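Long-range contact in putative nucleolar GTP-binding protein 1 (Plasmodium falciparum, PDB 2QU8), which probably acts as a nucleolar GTPase, binding guanine nucleotides through a small G domain held here in its GDP-bound state: residues S44-V56 against Y67-I80. Residues are numbered along the deposited sequence; the frame is centred on the assembly and turned at random.
With GDP (guanosine-5'-diphosphate), chain B.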
loop_
_atom_site.group_PDB
_atom_site.type_symbol
_atom_site.label_atom_id
_atom_site.label_comp_id
_atom_site.label_asym_id
_atom_site.label_seq_id
_atom_site.Cartn_x
_atom_site.Cartn_y
_atom_site.Cartn_z
ATOM N N SER A 44 11.720 -4.789 2.817
ATOM C CA SER A 44 12.828 -4.201 2.071
ATOM C C SER A 44 12.494 -2.770 1.642
ATOM O O SER A 44 13.301 -1.860 1.807
ATOM C CB SER A 44 13.157 -5.048 0.836
ATOM O OG SER A 44 13.705 -6.295 1.208
ATOM N N PHE A 45 11.294 -2.581 1.103
ATOM C CA PHE A 45 10.868 -1.270 0.621
ATOM C C PHE A 45 10.847 -0.269 1.766
ATOM O O PHE A 45 11.373 0.850 1.654
ATOM C CB PHE A 45 9.477 -1.355 -0.020
ATOM C CG PHE A 45 9.084 -0.107 -0.744
ATOM C CD1 PHE A 45 9.208 -0.032 -2.131
ATOM C CD2 PHE A 45 8.629 0.999 -0.047
ATOM C CE1 PHE A 45 8.856 1.145 -2.821
ATOM C CE2 PHE A 45 8.281 2.176 -0.713
ATOM C CZ PHE A 45 8.394 2.242 -2.113
ATOM N N MET A 46 10.237 -0.683 2.875
ATOM C CA MET A 46 10.173 0.154 4.055
ATOM C C MET A 46 11.568 0.594 4.515
ATOM O O MET A 46 11.801 1.780 4.764
ATOM C CB MET A 46 9.451 -0.582 5.187
ATOM C CG MET A 46 9.554 0.137 6.513
ATOM S SD MET A 46 8.868 -0.862 7.832
ATOM C CE MET A 46 10.072 -2.197 7.901
ATOM N N ASN A 47 12.482 -0.366 4.643
ATOM C CA ASN A 47 13.859 -0.079 5.085
ATOM C C ASN A 47 14.645 0.870 4.184
ATOM O O ASN A 47 15.345 1.755 4.669
ATOM C CB ASN A 47 14.640 -1.370 5.290
ATOM C CG ASN A 47 14.255 -2.069 6.567
ATOM O OD1 ASN A 47 13.947 -3.257 6.563
ATOM N ND2 ASN A 47 14.250 -1.330 7.671
ATOM N N ILE A 48 14.525 0.679 2.878
ATOM C CA ILE A 48 15.189 1.552 1.913
ATOM C C ILE A 48 14.736 3.013 2.042
ATOM O O ILE A 48 15.569 3.906 2.238
ATOM C CB ILE A 48 15.004 1.025 0.477
ATOM C CG1 ILE A 48 15.810 -0.260 0.302
ATOM C CG2 ILE A 48 15.450 2.062 -0.558
ATOM C CD1 ILE A 48 15.317 -1.139 -0.806
ATOM N N VAL A 49 13.426 3.252 1.959
ATOM C CA VAL A 49 12.890 4.616 1.922
ATOM C C VAL A 49 12.991 5.337 3.266
ATOM O O VAL A 49 13.048 6.558 3.311
ATOM C CB VAL A 49 11.431 4.680 1.365
ATOM C CG1 VAL A 49 11.361 4.044 -0.018
ATOM C CG2 VAL A 49 10.419 4.028 2.328
ATOM N N SER A 50 13.029 4.584 4.361
ATOM C CA SER A 50 13.134 5.201 5.674
ATOM C C SER A 50 14.579 5.243 6.199
ATOM O O SER A 50 14.817 5.705 7.315
ATOM C CB SER A 50 12.231 4.483 6.674
ATOM O OG SER A 50 12.733 3.194 6.919
ATOM N N ARG A 51 15.528 4.781 5.380
ATOM C CA ARG A 51 16.927 4.582 5.793
ATOM C C ARG A 51 16.998 3.823 7.120
ATOM O O ARG A 51 17.774 4.174 8.015
ATOM C CB ARG A 51 17.689 5.912 5.879
ATOM C CG ARG A 51 17.583 6.799 4.642
ATOM C CD ARG A 51 18.181 6.123 3.427
ATOM N NE ARG A 51 18.400 7.039 2.306
ATOM C CZ ARG A 51 17.743 7.001 1.148
ATOM N NH1 ARG A 51 18.036 7.883 0.203
ATOM N NH2 ARG A 51 16.794 6.092 0.928
ATOM N N ALA A 52 16.162 2.791 7.229
ATOM C CA ALA A 52 16.023 1.968 8.438
ATOM C C ALA A 52 15.630 2.720 9.718
ATOM O O ALA A 52 15.822 2.205 10.830
ATOM C CB ALA A 52 17.276 1.095 8.664
ATOM N N ASN A 53 15.055 3.916 9.574
ATOM C CA ASN A 53 14.514 4.636 10.731
ATOM C C ASN A 53 13.158 4.042 11.077
ATOM O O ASN A 53 12.115 4.570 10.699
ATOM C CB ASN A 53 14.420 6.148 10.485
ATOM C CG ASN A 53 13.951 6.922 11.720
ATOM O OD1 ASN A 53 13.696 8.125 11.644
ATOM N ND2 ASN A 53 13.838 6.236 12.860
ATOM N N VAL A 54 13.205 2.926 11.794
ATOM C CA VAL A 54 12.079 2.025 11.927
ATOM C C VAL A 54 11.870 1.677 13.395
ATOM O O VAL A 54 12.793 1.214 14.086
ATOM C CB VAL A 54 12.298 0.734 11.077
ATOM C CG1 VAL A 54 11.298 -0.363 11.437
ATOM C CG2 VAL A 54 12.237 1.051 9.577
ATOM N N ASP A 55 10.657 1.931 13.874
ATOM C CA ASP A 55 10.275 1.502 15.203
ATOM C C ASP A 55 9.592 0.150 15.109
ATOM O O ASP A 55 8.667 -0.040 14.318
ATOM C CB ASP A 55 9.392 2.549 15.885
ATOM C CG ASP A 55 10.174 3.778 16.302
ATOM O OD1 ASP A 55 9.731 4.904 15.995
ATOM O OD2 ASP A 55 11.251 3.624 16.928
ATOM N N VAL A 56 10.085 -0.797 15.897
ATOM C CA VAL A 56 9.497 -2.125 15.963
ATOM C C VAL A 56 8.525 -2.131 17.128
ATOM O O VAL A 56 8.918 -1.955 18.283
ATOM C CB VAL A 56 10.571 -3.237 16.115
ATOM C CG1 VAL A 56 9.927 -4.626 16.071
ATOM C CG2 VAL A 56 11.626 -3.112 15.027
ATOM N N TYR A 67 5.770 -2.733 12.091
ATOM C CA TYR A 67 6.930 -1.907 11.771
ATOM C C TYR A 67 6.502 -0.544 11.255
ATOM O O TYR A 67 5.643 -0.452 10.372
ATOM C CB TYR A 67 7.806 -2.609 10.733
ATOM C CG TYR A 67 8.362 -3.917 11.218
ATOM C CD1 TYR A 67 9.602 -3.970 11.846
ATOM C CD2 TYR A 67 7.640 -5.103 11.074
ATOM C CE1 TYR A 67 10.119 -5.169 12.307
ATOM C CE2 TYR A 67 8.149 -6.311 11.536
ATOM C CZ TYR A 67 9.389 -6.329 12.152
ATOM O OH TYR A 67 9.913 -7.510 12.615
ATOM N N VAL A 68 7.085 0.507 11.831
ATOM C CA VAL A 68 6.818 1.877 11.393
ATOM C C VAL A 68 8.119 2.568 11.000
ATOM O O VAL A 68 8.919 2.939 11.860
ATOM C CB VAL A 68 6.094 2.738 12.459
ATOM C CG1 VAL A 68 5.656 4.070 11.842
ATOM C CG2 VAL A 68 4.891 2.018 13.037
ATOM N N GLY A 69 8.322 2.721 9.698
ATOM C CA GLY A 69 9.440 3.496 9.171
ATOM C C GLY A 69 9.052 4.960 9.077
ATOM O O GLY A 69 7.868 5.280 8.987
ATOM N N HIS A 70 10.048 5.842 9.107
ATOM C CA HIS A 70 9.836 7.285 9.016
ATOM C C HIS A 70 10.719 7.901 7.941
ATOM O O HIS A 70 11.885 7.515 7.781
ATOM C CB HIS A 70 10.131 7.952 10.365
ATOM C CG HIS A 70 9.332 7.393 11.500
ATOM N ND1 HIS A 70 8.076 7.861 11.829
ATOM C CD2 HIS A 70 9.596 6.387 12.367
ATOM C CE1 HIS A 70 7.608 7.176 12.856
ATOM N NE2 HIS A 70 8.510 6.274 13.202
ATOM N N PHE A 71 10.165 8.859 7.204
ATOM C CA PHE A 71 10.942 9.624 6.230
ATOM C C PHE A 71 10.309 10.980 5.938
ATOM O O PHE A 71 9.115 11.185 6.162
ATOM C CB PHE A 71 11.159 8.830 4.929
ATOM C CG PHE A 71 9.892 8.546 4.157
ATOM C CD1 PHE A 71 9.474 9.397 3.138
ATOM C CD2 PHE A 71 9.125 7.419 4.442
ATOM C CE1 PHE A 71 8.305 9.138 2.425
ATOM C CE2 PHE A 71 7.954 7.151 3.733
ATOM C CZ PHE A 71 7.546 8.009 2.719
ATOM N N ASP A 72 11.132 11.902 5.451
ATOM C CA ASP A 72 10.658 13.182 4.967
ATOM C C ASP A 72 10.702 13.200 3.456
ATOM O O ASP A 72 11.624 12.661 2.835
ATOM C CB ASP A 72 11.506 14.333 5.510
ATOM C CG ASP A 72 11.610 14.321 7.020
ATOM O OD1 ASP A 72 10.659 13.860 7.684
ATOM O OD2 ASP A 72 12.649 14.772 7.545
ATOM N N HIS A 73 9.682 13.808 2.871
ATOM C CA HIS A 73 9.690 14.096 1.454
ATOM C C HIS A 73 9.081 15.463 1.203
ATOM O O HIS A 73 7.926 15.719 1.560
ATOM C CB HIS A 73 8.949 13.023 0.662
ATOM C CG HIS A 73 9.113 13.162 -0.818
ATOM N ND1 HIS A 73 10.341 13.076 -1.439
ATOM C CD2 HIS A 73 8.207 13.388 -1.797
ATOM C CE1 HIS A 73 10.184 13.241 -2.740
ATOM N NE2 HIS A 73 8.899 13.434 -2.984
ATOM N N LYS A 74 9.885 16.333 0.595
ATOM C CA LYS A 74 9.475 17.692 0.242
ATOM C C LYS A 74 8.896 18.418 1.457
ATOM O O LYS A 74 7.748 18.877 1.442
ATOM C CB LYS A 74 8.494 17.669 -0.939
ATOM C CG LYS A 74 9.000 16.903 -2.176
ATOM C CD LYS A 74 10.180 17.606 -2.865
ATOM C CE LYS A 74 10.503 16.944 -4.207
ATOM N NZ LYS A 74 11.171 17.866 -5.175
ATOM N N LEU A 75 9.712 18.479 2.512
ATOM C CA LEU A 75 9.423 19.207 3.763
ATOM C C LEU A 75 8.288 18.624 4.613
ATOM O O LEU A 75 7.941 19.175 5.657
ATOM C CB LEU A 75 9.197 20.704 3.494
ATOM C CG LEU A 75 10.310 21.443 2.742
ATOM C CD1 LEU A 75 9.942 22.903 2.551
ATOM C CD2 LEU A 75 11.651 21.304 3.465
ATOM N N ASN A 76 7.725 17.507 4.165
ATOM C CA ASN A 76 6.648 16.840 4.877
ATOM C C ASN A 76 7.121 15.540 5.504
ATOM O O ASN A 76 7.964 14.845 4.950
ATOM C CB ASN A 76 5.469 16.574 3.942
ATOM C CG ASN A 76 4.786 17.846 3.484
ATOM O OD1 ASN A 76 3.829 18.304 4.102
ATOM N ND2 ASN A 76 5.282 18.429 2.395
ATOM N N LYS A 77 6.571 15.221 6.666
ATOM C CA LYS A 77 6.957 14.015 7.393
ATOM C C LYS A 77 6.008 12.848 7.107
ATOM O O LYS A 77 4.781 12.993 7.150
ATOM C CB LYS A 77 7.059 14.303 8.893
ATOM C CG LYS A 77 8.265 15.169 9.274
ATOM C CD LYS A 77 8.430 15.270 10.786
ATOM C CE LYS A 77 9.007 13.991 11.387
ATOM N NZ LYS A 77 8.726 13.896 12.863
ATOM N N TYR A 78 6.590 11.692 6.809
ATOM C CA TYR A 78 5.817 10.502 6.475
ATOM C C TYR A 78 6.164 9.323 7.370
ATOM O O TYR A 78 7.276 9.220 7.887
ATOM C CB TYR A 78 6.063 10.105 5.021
ATOM C CG TYR A 78 5.480 11.059 3.998
ATOM C CD1 TYR A 78 4.207 10.852 3.475
ATOM C CD2 TYR A 78 6.209 12.162 3.545
ATOM C CE1 TYR A 78 3.661 11.725 2.541
ATOM C CE2 TYR A 78 5.674 13.043 2.597
ATOM C CZ TYR A 78 4.403 12.818 2.105
ATOM O OH TYR A 78 3.862 13.684 1.175
ATOM N N GLN A 79 5.194 8.437 7.547
ATOM C CA GLN A 79 5.485 7.112 8.067
ATOM C C GLN A 79 5.136 6.046 7.033
ATOM O O GLN A 79 4.321 6.266 6.142
ATOM C CB GLN A 79 4.788 6.866 9.402
ATOM C CG GLN A 79 3.278 7.012 9.379
ATOM C CD GLN A 79 2.681 7.153 10.772
ATOM O OE1 GLN A 79 3.400 7.352 11.752
ATOM N NE2 GLN A 79 1.358 7.054 10.862
ATOM N N ILE A 80 5.788 4.899 7.133
ATOM C CA ILE A 80 5.473 3.786 6.267
ATOM C C ILE A 80 5.365 2.528 7.133
ATOM O O ILE A 80 6.285 2.197 7.879
ATOM C CB ILE A 80 6.472 3.669 5.069
ATOM C CG1 ILE A 80 6.132 2.462 4.186
ATOM C CG2 ILE A 80 7.962 3.717 5.549
ATOM C CD1 ILE A 80 6.782 2.491 2.805
HETATM P PB GDP B . 8.470 -9.116 2.673
HETATM O O1B GDP B . 8.289 -10.434 3.409
HETATM O O2B GDP B . 7.196 -8.797 1.941
HETATM O O3B GDP B . 8.723 -8.078 3.720
HETATM O O3A GDP B . 9.676 -9.227 1.624
HETATM P PA GDP B . 11.241 -9.019 1.988
HETATM O O1A GDP B . 11.569 -9.705 3.302
HETATM O O2A GDP B . 11.589 -7.563 2.041
HETATM O "O5'" GDP B . 11.920 -9.768 0.750
HETATM C "C5'" GDP B . 11.810 -11.194 0.628
HETATM C "C4'" GDP B . 12.993 -11.751 -0.154
HETATM O "O4'" GDP B . 13.060 -11.103 -1.431
HETATM C "C3'" GDP B . 14.320 -11.454 0.531
HETATM O "O3'" GDP B . 15.208 -12.550 0.319
HETATM C "C2'" GDP B . 14.824 -10.229 -0.199
HETATM O "O2'" GDP B . 16.240 -10.086 -0.100
HETATM C "C1'" GDP B . 14.341 -10.495 -1.612
HETATM N N9 GDP B . 14.119 -9.289 -2.433
HETATM C C8 GDP B . 13.609 -8.119 -1.998
HETATM N N7 GDP B . 13.514 -7.233 -3.019
HETATM C C5 GDP B . 13.968 -7.844 -4.131
HETATM C C6 GDP B . 14.133 -7.475 -5.557
HETATM O O6 GDP B . 13.813 -6.329 -5.948
HETATM N N1 GDP B . 14.644 -8.395 -6.396
HETATM C C2 GDP B . 14.995 -9.633 -5.989
HETATM N N2 GDP B . 15.496 -10.507 -6.899
HETATM N N3 GDP B . 14.858 -10.036 -4.695
HETATM C C4 GDP B . 14.357 -9.204 -3.741
HETATM O O HOH W 1 7.185 5.308 15.457
#
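Met46 crosses Tyr67 at about a right angle, its SD 3.5 Å from Tyr67 CB. The chain leaves the helix with CG anti to the backbone N and bends only at chi3, bringing CE beside the root of the Tyr67 ring. From strand 54-56, Val56 runs alongside the tyrosine and puts CG2 3.7 Å from Tyr67 CE1, while Val54 CG1 meets the ring edge near its plane. Ile80 packs under the same side of the helix: its CD1 lies 3.7 Å from Phe45 CD2, at the edge of that ring, and its CG2 approaches Met46 CG and Val49 CG2. Over the bare CA of Gly69, Met46 CG and Ser50 OG fill the side where a CB would point; Ser50 OG turns back to Met46 O, which accepts Ser50 N from the other face of its plane. Asp55 and Val68 form an antiparallel hydrogen-bonded pair, Asp55 N to Val68 O at 2.8 Å and Val68 N to Asp55 O at 3.0 Å (168°), with strand axes at 162°. On their face of the sheet, His70 NE2 gives Asp55 OD1 a weak bond, carboxylate and ring planes 69° apart, and one water joins both atoms. Ser44 binds the GDP alpha phosphate through N and OG. The helix following the probable P-loop thus packs across strands 66-73 and 76-82, with strand 54-57 beyond them as an outermost strand, as in small Ras-like G domains.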